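Local coordinates for protein diaminopimelate decarboxylase (Phaeodactylum tricornutum, PDB 7JPJ) that probably decarboxylates diaminopimelate to lysine with the help of pyridoxal 5'-phosphate, the last step of lysine biosynthesis, at residues Thr317-Pro322 against Asp390-Tyr395. Numbering follows the deposited sequence.
Sequences TDVLRP and DGSGAY. With SO4 (sulfate ion), chain D.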
# COMPACT_ATOMS: atom_id res chain seq x y z
N THR A 317 -6.29 3.26 -2.57
CA THR A 317 -6.72 3.40 -1.18
C THR A 317 -7.58 2.23 -0.72
O THR A 317 -7.68 1.98 0.49
CB THR A 317 -7.50 4.70 -1.00
OG1 THR A 317 -8.42 4.85 -2.09
CG2 THR A 317 -6.57 5.90 -0.96
N ASP A 318 -8.19 1.51 -1.64
CA ASP A 318 -9.11 0.43 -1.31
C ASP A 318 -8.71 -0.91 -1.89
O ASP A 318 -8.88 -1.94 -1.24
CB ASP A 318 -10.52 0.79 -1.77
CG ASP A 318 -10.86 2.24 -1.48
OD1 ASP A 318 -11.12 2.57 -0.30
OD2 ASP A 318 -10.84 3.05 -2.43
N VAL A 319 -8.18 -0.94 -3.11
CA VAL A 319 -7.67 -2.16 -3.73
C VAL A 319 -6.30 -1.83 -4.32
O VAL A 319 -6.21 -1.13 -5.33
CB VAL A 319 -8.61 -2.72 -4.80
CG1 VAL A 319 -8.04 -3.98 -5.40
CG2 VAL A 319 -9.99 -3.00 -4.21
N LEU A 320 -5.24 -2.34 -3.69
CA LEU A 320 -3.87 -2.05 -4.09
C LEU A 320 -3.28 -3.12 -5.01
O LEU A 320 -2.30 -2.83 -5.71
CB LEU A 320 -2.98 -1.90 -2.85
CG LEU A 320 -1.48 -1.68 -3.04
CD1 LEU A 320 -1.20 -0.29 -3.60
CD2 LEU A 320 -0.74 -1.91 -1.74
N ARG A 321 -3.86 -4.32 -5.04
CA ARG A 321 -3.28 -5.41 -5.83
C ARG A 321 -3.07 -5.07 -7.30
O ARG A 321 -2.08 -5.56 -7.87
CB ARG A 321 -4.14 -6.66 -5.66
CG ARG A 321 -4.25 -7.13 -4.21
CD ARG A 321 -4.69 -8.59 -4.09
NE ARG A 321 -5.15 -9.15 -5.36
CZ ARG A 321 -4.56 -10.15 -6.01
NH1 ARG A 321 -3.47 -10.71 -5.51
NH2 ARG A 321 -5.06 -10.58 -7.15
N PRO A 322 -3.93 -4.30 -7.98
CA PRO A 322 -3.59 -3.88 -9.35
C PRO A 322 -2.31 -3.08 -9.44
O PRO A 322 -1.49 -3.33 -10.33
CB PRO A 322 -4.81 -3.06 -9.78
CG PRO A 322 -5.92 -3.61 -8.99
CD PRO A 322 -5.33 -3.97 -7.65
N ASP A 390 -14.72 -7.62 -8.31
CA ASP A 390 -14.88 -8.86 -7.57
C ASP A 390 -13.52 -9.45 -7.20
O ASP A 390 -12.47 -8.98 -7.65
CB ASP A 390 -15.71 -9.86 -8.37
CG ASP A 390 -17.20 -9.59 -8.29
OD1 ASP A 390 -17.69 -9.35 -7.17
OD2 ASP A 390 -17.87 -9.62 -9.34
N GLY A 391 -13.55 -10.50 -6.38
CA GLY A 391 -12.32 -11.10 -5.89
C GLY A 391 -11.51 -10.18 -5.02
O GLY A 391 -10.28 -10.33 -4.94
N SER A 392 -12.15 -9.22 -4.36
CA SER A 392 -11.47 -8.20 -3.57
C SER A 392 -11.66 -8.40 -2.07
O SER A 392 -11.63 -7.44 -1.31
CB SER A 392 -11.94 -6.81 -3.99
OG SER A 392 -11.71 -6.60 -5.37
N GLY A 393 -11.87 -9.65 -1.65
CA GLY A 393 -12.03 -9.96 -0.24
C GLY A 393 -10.77 -10.40 0.46
O GLY A 393 -10.79 -10.63 1.68
N ALA A 394 -9.66 -10.52 -0.26
CA ALA A 394 -8.39 -10.96 0.30
C ALA A 394 -7.32 -9.94 -0.05
O ALA A 394 -7.13 -9.60 -1.22
CB ALA A 394 -8.00 -12.34 -0.22
N TYR A 395 -6.61 -9.45 0.98
CA TYR A 395 -5.50 -8.52 0.81
C TYR A 395 -5.92 -7.25 0.08
O TYR A 395 -5.20 -6.72 -0.76
CB TYR A 395 -4.33 -9.20 0.09
CG TYR A 395 -3.88 -10.47 0.78
CD1 TYR A 395 -3.18 -10.42 1.97
CD2 TYR A 395 -4.18 -11.72 0.24
CE1 TYR A 395 -2.77 -11.58 2.61
CE2 TYR A 395 -3.78 -12.88 0.87
CZ TYR A 395 -3.08 -12.80 2.06
OH TYR A 395 -2.67 -13.96 2.70
S SO4 D . -2.63 -17.32 1.07
O1 SO4 D . -2.81 -17.00 -0.35
O2 SO4 D . -3.17 -18.65 1.34
O3 SO4 D . -3.32 -16.33 1.89
O4 SO4 D . -1.20 -17.29 1.38
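S392, which follows the turn made at G391 with a positive phi (64°) favourable to glycine, meets V319 through its hydroxyl, where OG lies 4.2 Å from V319 CG2, a plain van der Waals approach. That small hydroxyl suits the site because its hydrogen bond with M389 O turns it back to its own chain, so a polar atom can sit buried beside a valine methyl. At A394 the backbone does the touching: R321 CD passes 3.9 Å from A394 O. The arginine continues alongside Y395, with its CG 3.6 Å from Y395 O and its CD 4.2 Å from Y395 CB. Its CG is anti to the carbonyl carbon (chi1 -60°) and, with an extended chi2, CD is carried to A394 O and Y395; the bend at chi3 only turns the NE end. Arginine suits this place because its long aliphatic stretch can lie along the two carbonyls while the residue also touches the bound D-lysine, and its NE makes a weak hydrogen bond with H329. The Y395 ring leads away from this contact, touching K60, the predicted cofactor lysine, and its OH, at the far end of a flat ring, donates a 2.6 Å hydrogen bond to O3 of a sulfate that approaches at the ring edge, in its plane. A leucine here would probably leave that sulfate oxygen without its hydroxyl donor and weaken the packing against K60. The sulfate is also bonded by T282, G281 and G238, consistent with the cofactor phosphate site. The loop 390-395 leaves strand 386-390 and runs beside helix 282-285, where A394 packs on V285, while V319 packs on strand 289-300 and segment 317-322 leads into helix 321-325, joining the beta domain to the barrel beside the D-lysine pocket.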